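Local coordinates for protein translation initiation factor eIF2B subunit delta (Schizosaccharomyces pombe, PDB 5B04) that forms part of the eIF2B complex, which catalyses the exchange of GDP for GTP on the gamma subunit of initiation factor eIF2, at residues L207-G212 / K380-I385; V270-L275 / V297-R302; P303-R308 / Y323-A328. All coordinates share one frame; numbering follows the deposited sequence.

Interaction 1: L207-G212 / K380-I385; sequences LSISMG and KFTERI
The first turn of helix 209-224 packs against the loop that follows strand 372-375, with Ile-209 and Ser-210 meeting Lys-380, Thr-382 and Arg-384. Ile-209 carries most of the contact, and its two branches divide the work. With CG1 anti to the carbonyl carbon (chi1 -71°), CG2 lies anti to the backbone N. Ile-209 CG2 is 3.7 Å from Lys-380 O and also meets Thr-382 CB. The side chains of Ile-209 and Thr-382 cross at about a right angle. CD1 of Ile-209 sits over one face of the Arg-384 guanidinium, offset toward its rim, with Ile-209 CD1 3.8 Å from Arg-384 NH2. A cation-pi contact with Tyr-392 also engages this guanidinium. On the loop, Thr-382 forms an ST turn: Arg-384 N donates to Thr-382 OG1 at 3.3 Å, an almost straight bond (170°). One residue on from Ile-209, Ser-210 CB rests 3.6 Å from Lys-380 CG. The lysine chain bends at chi3, which turns CE; its NZ bonds Gly-343 O and makes a salt bridge with Glu-377. A phosphate ion, probably from the crystallisation liquor, is a weak, long ion-pair partner of that amine. Ser-208 is the N-cap residue of the helix; Ser-208 OG is bonded to Ser-210 OG at 2.6 Å, and Ser-210 OG also to Ser-160 O, which links the helix start to helix 160-177.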
loop_
_atom_site.group_PDB
_atom_site.type_symbol
_atom_site.label_atom_id
_atom_site.label_comp_id
_atom_site.label_asym_id
_atom_site.label_seq_id
_atom_site.Cartn_x
_atom_site.Cartn_y
_atom_site.Cartn_z
ATOM N N LEU G 207 7.556 -29.054 8.595
ATOM C CA LEU G 207 6.259 -29.697 8.768
ATOM C C LEU G 207 5.117 -28.883 8.174
ATOM O O LEU G 207 5.069 -27.662 8.316
ATOM C CB LEU G 207 5.987 -29.949 10.251
ATOM C CG LEU G 207 6.908 -30.945 10.954
ATOM C CD1 LEU G 207 6.612 -30.978 12.444
ATOM C CD2 LEU G 207 6.757 -32.328 10.346
ATOM N N SER G 208 4.198 -29.573 7.508
ATOM C CA SER G 208 2.986 -28.938 7.012
ATOM C C SER G 208 2.049 -28.688 8.187
ATOM O O SER G 208 2.194 -29.309 9.240
ATOM C CB SER G 208 2.308 -29.808 5.952
ATOM O OG SER G 208 1.397 -30.718 6.539
ATOM N N ILE G 209 1.099 -27.776 8.010
ATOM C CA ILE G 209 0.124 -27.480 9.055
ATOM C C ILE G 209 -0.685 -28.727 9.400
ATOM O O ILE G 209 -0.903 -29.033 10.574
ATOM C CB ILE G 209 -0.827 -26.343 8.634
ATOM C CG1 ILE G 209 -0.083 -25.007 8.621
ATOM C CG2 ILE G 209 -2.021 -26.262 9.572
ATOM C CD1 ILE G 209 0.360 -24.543 9.992
ATOM N N SER G 210 -1.112 -29.449 8.369
ATOM C CA SER G 210 -1.869 -30.684 8.545
ATOM C C SER G 210 -1.080 -31.715 9.346
ATOM O O SER G 210 -1.643 -32.448 10.156
ATOM C CB SER G 210 -2.261 -31.266 7.186
ATOM O OG SER G 210 -1.120 -31.479 6.373
ATOM N N MET G 211 0.227 -31.764 9.114
ATOM C CA MET G 211 1.097 -32.681 9.838
ATOM C C MET G 211 1.269 -32.237 11.285
ATOM O O MET G 211 1.206 -33.051 12.205
ATOM C CB MET G 211 2.459 -32.787 9.148
ATOM C CG MET G 211 2.401 -33.414 7.763
ATOM S SD MET G 211 3.922 -33.194 6.820
ATOM C CE MET G 211 5.046 -34.251 7.730
ATOM N N GLY G 212 1.477 -30.937 11.481
ATOM C CA GLY G 212 1.664 -30.383 12.809
ATOM C C GLY G 212 0.441 -30.540 13.691
ATOM O O GLY G 212 0.557 -30.761 14.896
ATOM N N LYS G 380 -7.065 -28.931 9.052
ATOM C CA LYS G 380 -6.004 -28.101 8.496
ATOM C C LYS G 380 -6.209 -26.632 8.857
ATOM O O LYS G 380 -5.480 -25.760 8.384
ATOM C CB LYS G 380 -5.924 -28.276 6.978
ATOM C CG LYS G 380 -5.433 -29.653 6.554
ATOM C CD LYS G 380 -5.113 -29.714 5.070
ATOM C CE LYS G 380 -6.363 -29.551 4.226
ATOM N NZ LYS G 380 -6.097 -29.808 2.784
ATOM N N PHE G 381 -7.203 -26.365 9.699
ATOM C CA PHE G 381 -7.393 -25.026 10.245
ATOM C C PHE G 381 -6.300 -24.779 11.277
ATOM O O PHE G 381 -5.847 -25.714 11.937
ATOM C CB PHE G 381 -8.777 -24.863 10.886
ATOM C CG PHE G 381 -9.924 -24.852 9.905
ATOM C CD1 PHE G 381 -9.749 -25.233 8.584
ATOM C CD2 PHE G 381 -11.186 -24.449 10.314
ATOM C CE1 PHE G 381 -10.809 -25.221 7.696
ATOM C CE2 PHE G 381 -12.248 -24.433 9.430
ATOM C CZ PHE G 381 -12.059 -24.819 8.119
ATOM N N THR G 382 -5.872 -23.530 11.422
ATOM C CA THR G 382 -4.817 -23.213 12.377
ATOM C C THR G 382 -5.130 -21.955 13.181
ATOM O O THR G 382 -5.901 -21.099 12.746
ATOM C CB THR G 382 -3.455 -23.035 11.673
ATOM O OG1 THR G 382 -2.418 -22.907 12.655
ATOM C CG2 THR G 382 -3.464 -21.801 10.785
ATOM N N GLU G 383 -4.529 -21.857 14.362
ATOM C CA GLU G 383 -4.685 -20.682 15.210
ATOM C C GLU G 383 -3.814 -19.538 14.704
ATOM O O GLU G 383 -3.978 -18.389 15.115
ATOM C CB GLU G 383 -4.329 -21.010 16.661
ATOM C CG GLU G 383 -5.271 -21.993 17.335
ATOM C CD GLU G 383 -4.873 -22.285 18.769
ATOM O OE1 GLU G 383 -3.740 -22.764 18.987
ATOM O OE2 GLU G 383 -5.691 -22.030 19.678
ATOM N N ARG G 384 -2.890 -19.865 13.807
ATOM C CA ARG G 384 -1.914 -18.904 13.308
ATOM C C ARG G 384 -2.551 -17.835 12.424
ATOM O O ARG G 384 -3.423 -18.127 11.605
ATOM C CB ARG G 384 -0.810 -19.630 12.535
ATOM C CG ARG G 384 0.397 -18.766 12.203
ATOM C CD ARG G 384 1.605 -19.622 11.849
ATOM N NE ARG G 384 1.542 -20.136 10.484
ATOM C CZ ARG G 384 2.329 -21.099 10.015
ATOM N NH1 ARG G 384 3.232 -21.663 10.805
ATOM N NH2 ARG G 384 2.208 -21.505 8.759
ATOM N N ILE G 385 -2.110 -16.595 12.604
ATOM C CA ILE G 385 -2.543 -15.487 11.760
ATOM C C ILE G 385 -1.340 -14.685 11.280
ATOM O O ILE G 385 -0.632 -14.073 12.080
ATOM C CB ILE G 385 -3.509 -14.540 12.498
ATOM C CG1 ILE G 385 -4.807 -15.265 12.854
ATOM C CG2 ILE G 385 -3.808 -13.316 11.645
ATOM C CD1 ILE G 385 -5.842 -14.373 13.505
#

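Interaction 2: V270-L275 / V297-R302; sequences VILTYL and VVVDSR
Four backbone hydrogen bonds join Ile-271, Thr-273 and Leu-275 to Val-297 and Val-299 in parallel register. Val-297 N donates to Ile-271 O at 2.6 Å. Thr-273 N then bonds Val-297 O, and Val-299 N reaches Thr-273 O. Leu-275 N closes the ladder on Val-299 O at 3.0 Å, nearly straight at 176°. The axes of 270-274 and 297-300 approach to 4.8 Å, their directions 25° apart. Apolar side chains pack on the face bearing Leu-272, Tyr-274, Val-297 and Val-299: Leu-272 CD2 meets Val-299 CG2 at 3.7 Å, and both residues touch Ile-361 of helix 358-367. Tyr-274, with CG anti to its backbone N (chi1 171°), brings its ring edge to the Val-299 carbonyl, and Tyr-274 CD1 comes within 3.8 Å of Val-299 CG1. Leu-275 CG lies over the ring centre. Tyr-274 OH is 3.7 Å from Ser-301 CB. An alanine at Tyr-274 would probably open a gap beside Val-299 and Ser-301 and deprive Leu-275 of the ring it covers. On the other face, Thr-273 CG2 and Val-298 CG2 lie side by side, and both residues touch Cys-310 of helix 306-316. This is the parallel pairing of a right-handed beta-alpha-beta crossover, here through helix 278-289, in a Rossmann-like sheet.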
loop_
_atom_site.group_PDB
_atom_site.type_symbol
_atom_site.label_atom_id
_atom_site.label_comp_id
_atom_site.label_asym_id
_atom_site.label_seq_id
_atom_site.Cartn_x
_atom_site.Cartn_y
_atom_site.Cartn_z
ATOM N N VAL G 270 -17.380 -23.184 -16.396
ATOM C CA VAL G 270 -15.976 -23.247 -16.773
ATOM C C VAL G 270 -15.143 -23.061 -15.511
ATOM O O VAL G 270 -14.976 -21.944 -15.021
ATOM C CB VAL G 270 -15.610 -22.184 -17.821
ATOM C CG1 VAL G 270 -14.134 -22.269 -18.170
ATOM C CG2 VAL G 270 -16.466 -22.355 -19.066
ATOM N N ILE G 271 -14.631 -24.168 -14.986
ATOM C CA ILE G 271 -14.022 -24.186 -13.662
ATOM C C ILE G 271 -12.499 -24.111 -13.707
ATOM O O ILE G 271 -11.852 -24.837 -14.460
ATOM C CB ILE G 271 -14.449 -25.449 -12.893
ATOM C CG1 ILE G 271 -15.968 -25.459 -12.713
ATOM C CG2 ILE G 271 -13.746 -25.530 -11.551
ATOM C CD1 ILE G 271 -16.496 -26.703 -12.047
ATOM N N LEU G 272 -11.933 -23.226 -12.891
ATOM C CA LEU G 272 -10.489 -23.046 -12.838
ATOM C C LEU G 272 -9.885 -23.738 -11.622
ATOM O O LEU G 272 -10.217 -23.415 -10.482
ATOM C CB LEU G 272 -10.139 -21.553 -12.822
ATOM C CG LEU G 272 -8.702 -21.105 -13.125
ATOM C CD1 LEU G 272 -8.699 -19.656 -13.577
ATOM C CD2 LEU G 272 -7.776 -21.274 -11.926
ATOM N N THR G 273 -8.934 -24.615 -11.863
ATOM C CA THR G 273 -8.182 -25.196 -10.789
ATOM C C THR G 273 -6.745 -24.868 -11.012
ATOM O O THR G 273 -6.305 -24.884 -12.125
ATOM C CB THR G 273 -8.296 -26.697 -10.786
ATOM O OG1 THR G 273 -7.392 -27.225 -9.821
ATOM C CG2 THR G 273 -7.933 -27.217 -12.108
ATOM N N TYR G 274 -6.015 -24.573 -9.952
ATOM C CA TYR G 274 -4.635 -24.188 -10.080
ATOM C C TYR G 274 -3.812 -25.353 -9.587
ATOM O O TYR G 274 -4.113 -25.955 -8.602
ATOM C CB TYR G 274 -4.452 -22.853 -9.393
ATOM C CG TYR G 274 -3.047 -22.381 -9.240
ATOM C CD1 TYR G 274 -2.186 -22.338 -10.296
ATOM C CD2 TYR G 274 -2.598 -21.958 -8.045
ATOM C CE1 TYR G 274 -0.903 -21.896 -10.141
ATOM C CE2 TYR G 274 -1.323 -21.527 -7.886
ATOM C CZ TYR G 274 -0.489 -21.497 -8.937
ATOM O OH TYR G 274 0.767 -21.049 -8.746
ATOM N N LEU G 275 -2.740 -25.648 -10.285
ATOM C CA LEU G 275 -1.840 -26.695 -9.891
ATOM C C LEU G 275 -2.370 -28.116 -9.803
ATOM O O LEU G 275 -2.981 -28.583 -10.722
ATOM C CB LEU G 275 -1.120 -26.183 -8.685
ATOM C CG LEU G 275 -0.309 -24.978 -9.125
ATOM C CD1 LEU G 275 0.356 -24.312 -7.955
ATOM C CD2 LEU G 275 0.743 -25.394 -10.108
ATOM N N VAL G 297 -10.398 -25.388 -16.514
ATOM C CA VAL G 297 -9.222 -24.613 -16.885
ATOM C C VAL G 297 -8.111 -24.849 -15.873
ATOM O O VAL G 297 -8.249 -24.514 -14.696
ATOM C CB VAL G 297 -9.525 -23.109 -16.969
ATOM C CG1 VAL G 297 -8.238 -22.325 -17.159
ATOM C CG2 VAL G 297 -10.501 -22.828 -18.099
ATOM N N VAL G 298 -7.013 -25.439 -16.331
ATOM C CA VAL G 298 -5.882 -25.725 -15.459
ATOM C C VAL G 298 -4.796 -24.667 -15.606
ATOM O O VAL G 298 -4.241 -24.479 -16.688
ATOM C CB VAL G 298 -5.279 -27.109 -15.748
ATOM C CG1 VAL G 298 -4.028 -27.328 -14.910
ATOM C CG2 VAL G 298 -6.304 -28.201 -15.482
ATOM N N VAL G 299 -4.500 -23.977 -14.509
ATOM C CA VAL G 299 -3.446 -22.972 -14.496
ATOM C C VAL G 299 -2.187 -23.536 -13.849
ATOM O O VAL G 299 -2.222 -24.004 -12.711
ATOM C CB VAL G 299 -3.886 -21.700 -13.746
ATOM C CG1 VAL G 299 -2.733 -20.719 -13.643
ATOM C CG2 VAL G 299 -5.076 -21.059 -14.443
ATOM N N ASP G 300 -1.079 -23.493 -14.580
ATOM C CA ASP G 300 0.178 -24.046 -14.093
ATOM C C ASP G 300 1.180 -22.939 -13.787
ATOM O O ASP G 300 0.924 -21.767 -14.066
ATOM C CB ASP G 300 0.762 -25.019 -15.118
ATOM C CG ASP G 300 1.549 -26.141 -14.473
ATOM O OD1 ASP G 300 1.933 -26.002 -13.293
ATOM O OD2 ASP G 300 1.778 -27.168 -15.148
ATOM N N SER G 301 2.320 -23.312 -13.211
ATOM C CA SER G 301 3.362 -22.345 -12.884
ATOM C C SER G 301 4.741 -22.993 -12.780
ATOM O O SER G 301 4.859 -24.207 -12.621
ATOM C CB SER G 301 3.028 -21.626 -11.577
ATOM O OG SER G 301 4.043 -20.695 -11.241
ATOM N N ARG G 302 5.778 -22.169 -12.879
ATOM C CA ARG G 302 7.152 -22.607 -12.661
ATOM C C ARG G 302 7.442 -22.663 -11.159
ATOM O O ARG G 302 6.685 -22.097 -10.370
ATOM C CB ARG G 302 8.127 -21.663 -13.372
ATOM C CG ARG G 302 8.213 -21.869 -14.872
ATOM C CD ARG G 302 9.575 -21.442 -15.380
ATOM N NE ARG G 302 10.646 -22.204 -14.748
ATOM C CZ ARG G 302 11.874 -21.739 -14.544
ATOM N NH1 ARG G 302 12.191 -20.506 -14.916
ATOM N NH2 ARG G 302 12.785 -22.507 -13.963
#

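Interaction 3: P303-R308 / Y323-A328; sequences PEFEGR and YVMISA
This is a buried side-chain contact between the start of helix 306-316, with the loop leading into it, and the end of strand 320-325; no hydrogen bond crosses between the two segments. Its apolar half is a Met-aromatic pair. Met-325, its chain bent at chi2 and chi3, brings CE to the edge of the Phe-305 ring, in the ring plane, with Met-325 CE 3.6 Å from Phe-305 CE2. The sulfur lies at the edge too, Met-325 SD being 5.4 Å from the centroid of the Phe-305 ring and 77° off its normal. The two side chains cross at about a right angle. One face of the same ring is covered from within its own segment: Arg-308 NH2 stands 3.5 Å above the Phe-305 plane, over the ring centre, so the phenyl ring meets a guanidinium on a face and a methyl group at its rim.

The other half is built on Tyr-323. Its CG is anti to the backbone N (chi1 -178°), and the ring extends toward the helix, with Gly-307 C at its edge, 3.8 Å from Tyr-323 CE1. A CB at Gly-307 would point toward this ring. Arg-308 CG is the atom nearest to Tyr-323 OH, the side chains crossing obliquely, with guanidinium and ring planes 38° apart. The phenol's polar partner is Asp-300 OD2, and Asp-300 OD1 accepts from Gly-307 N; one carboxylate therefore holds both the tyrosine and the helix start.

Strand 294-300 lies beside strand 320-325, with Asp-300 touching Phe-305, Arg-308 and Met-325. Beyond Tyr-323, a strand of the neighbouring eIF2B beta subunit continues the sheet in parallel, while helix 306-316 completes the crossover from strand 294-300 to strand 320-325.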
loop_
_atom_site.group_PDB
_atom_site.type_symbol
_atom_site.label_atom_id
_atom_site.label_comp_id
_atom_site.label_asym_id
_atom_site.label_seq_id
_atom_site.Cartn_x
_atom_site.Cartn_y
_atom_site.Cartn_z
ATOM N N PRO G 303 8.532 -23.341 -10.745
ATOM C CA PRO G 303 9.552 -24.084 -11.501
ATOM C C PRO G 303 9.087 -25.456 -11.987
ATOM O O PRO G 303 9.198 -25.735 -13.179
ATOM C CB PRO G 303 10.699 -24.222 -10.495
ATOM C CG PRO G 303 10.044 -24.173 -9.171
ATOM C CD PRO G 303 8.867 -23.257 -9.313
ATOM N N GLU G 304 8.594 -26.302 -11.087
ATOM C CA GLU G 304 8.027 -27.579 -11.501
ATOM C C GLU G 304 6.565 -27.363 -11.866
ATOM O O GLU G 304 5.903 -26.486 -11.314
ATOM C CB GLU G 304 8.167 -28.644 -10.409
ATOM C CG GLU G 304 7.260 -28.452 -9.206
ATOM C CD GLU G 304 7.714 -27.323 -8.307
ATOM O OE1 GLU G 304 8.928 -27.029 -8.292
ATOM O OE2 GLU G 304 6.859 -26.731 -7.615
ATOM N N PHE G 305 6.067 -28.162 -12.802
ATOM C CA PHE G 305 4.752 -27.920 -13.376
ATOM C C PHE G 305 3.738 -28.973 -12.934
ATOM O O PHE G 305 3.481 -29.940 -13.651
ATOM C CB PHE G 305 4.849 -27.881 -14.904
ATOM C CG PHE G 305 5.877 -26.909 -15.426
ATOM C CD1 PHE G 305 7.213 -27.270 -15.518
ATOM C CD2 PHE G 305 5.505 -25.637 -15.826
ATOM C CE1 PHE G 305 8.157 -26.380 -15.997
ATOM C CE2 PHE G 305 6.446 -24.742 -16.307
ATOM C CZ PHE G 305 7.773 -25.116 -16.391
ATOM N N GLU G 306 3.162 -28.774 -11.752
ATOM C CA GLU G 306 2.205 -29.723 -11.192
ATOM C C GLU G 306 0.888 -29.730 -11.959
ATOM O O GLU G 306 0.144 -30.710 -11.917
ATOM C CB GLU G 306 1.935 -29.414 -9.717
ATOM C CG GLU G 306 3.083 -29.751 -8.782
ATOM C CD GLU G 306 3.906 -28.535 -8.406
ATOM O OE1 GLU G 306 3.958 -27.579 -9.210
ATOM O OE2 GLU G 306 4.498 -28.533 -7.305
ATOM N N GLY G 307 0.601 -28.635 -12.655
ATOM C CA GLY G 307 -0.616 -28.527 -13.439
ATOM C C GLY G 307 -0.684 -29.571 -14.537
ATOM O O GLY G 307 -1.768 -29.922 -15.004
ATOM N N ARG G 308 0.478 -30.068 -14.949
ATOM C CA ARG G 308 0.547 -31.131 -15.943
ATOM C C ARG G 308 0.006 -32.434 -15.373
ATOM O O ARG G 308 -0.768 -33.133 -16.028
ATOM C CB ARG G 308 1.982 -31.326 -16.431
ATOM C CG ARG G 308 2.600 -30.082 -17.034
ATOM C CD ARG G 308 3.533 -30.429 -18.178
ATOM N NE ARG G 308 4.196 -29.241 -18.705
ATOM C CZ ARG G 308 5.409 -28.842 -18.339
ATOM N NH1 ARG G 308 6.101 -29.546 -17.454
ATOM N NH2 ARG G 308 5.932 -27.744 -18.866
ATOM N N TYR G 323 -5.375 -25.583 -20.873
ATOM C CA TYR G 323 -4.131 -25.506 -20.116
ATOM C C TYR G 323 -3.351 -24.231 -20.430
ATOM O O TYR G 323 -2.953 -24.003 -21.572
ATOM C CB TYR G 323 -3.273 -26.739 -20.407
ATOM C CG TYR G 323 -1.976 -26.810 -19.635
ATOM C CD1 TYR G 323 -1.951 -27.247 -18.318
ATOM C CD2 TYR G 323 -0.771 -26.461 -20.232
ATOM C CE1 TYR G 323 -0.763 -27.322 -17.612
ATOM C CE2 TYR G 323 0.417 -26.534 -19.535
ATOM C CZ TYR G 323 0.418 -26.963 -18.227
ATOM O OH TYR G 323 1.605 -27.034 -17.536
ATOM N N VAL G 324 -3.142 -23.402 -19.411
ATOM C CA VAL G 324 -2.395 -22.156 -19.566
ATOM C C VAL G 324 -1.432 -21.942 -18.403
ATOM O O VAL G 324 -1.603 -22.522 -17.330
ATOM C CB VAL G 324 -3.331 -20.929 -19.657
ATOM C CG1 VAL G 324 -4.201 -21.001 -20.905
ATOM C CG2 VAL G 324 -4.186 -20.818 -18.404
ATOM N N MET G 325 -0.421 -21.106 -18.617
ATOM C CA MET G 325 0.477 -20.716 -17.536
ATOM C C MET G 325 -0.129 -19.557 -16.757
ATOM O O MET G 325 -1.027 -18.872 -17.250
ATOM C CB MET G 325 1.857 -20.332 -18.072
ATOM C CG MET G 325 2.607 -21.470 -18.739
ATOM S SD MET G 325 2.713 -22.940 -17.705
ATOM C CE MET G 325 3.726 -22.333 -16.368
ATOM N N ILE G 326 0.370 -19.333 -15.545
ATOM C CA ILE G 326 -0.170 -18.302 -14.664
ATOM C C ILE G 326 0.002 -16.903 -15.263
ATOM O O ILE G 326 -0.683 -15.959 -14.869
ATOM C CB ILE G 326 0.495 -18.361 -13.266
ATOM C CG1 ILE G 326 -0.313 -17.560 -12.241
ATOM C CG2 ILE G 326 1.942 -17.890 -13.330
ATOM C CD1 ILE G 326 0.171 -17.722 -10.818
ATOM N N SER G 327 0.905 -16.780 -16.232
ATOM C CA SER G 327 1.126 -15.514 -16.919
ATOM C C SER G 327 -0.064 -15.150 -17.799
ATOM O O SER G 327 -0.283 -13.979 -18.110
ATOM C CB SER G 327 2.394 -15.582 -17.767
ATOM O OG SER G 327 3.481 -16.100 -17.020
ATOM N N ALA G 328 -0.828 -16.161 -18.199
ATOM C CA ALA G 328 -1.975 -15.961 -19.076
ATOM C C ALA G 328 -3.274 -15.916 -18.285
ATOM O O ALA G 328 -4.351 -16.149 -18.834
ATOM C CB ALA G 328 -2.035 -17.061 -20.125
#

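How the interactions relate
From the N terminus, the chain first reaches 207-212, the opening half of interaction 1, whose partner 380-385 arrives only 168 residues later. Interactions 2 and 3 are both nested inside that long loop and lie in series: interaction 2 closes around helix 278-289, and interaction 3 then closes around helix 306-316. These two shorter loops are successive beta-alpha-beta units that share strand 294-300. Their centres are about 7 Å apart, and the two contacts meet at Asp-300. Interaction 1 lies apart, its centre about 24 Å from that of interaction 2 and about 26 Å from that of interaction 3, and ties the helical N-terminal part to the loop after strand 372-375.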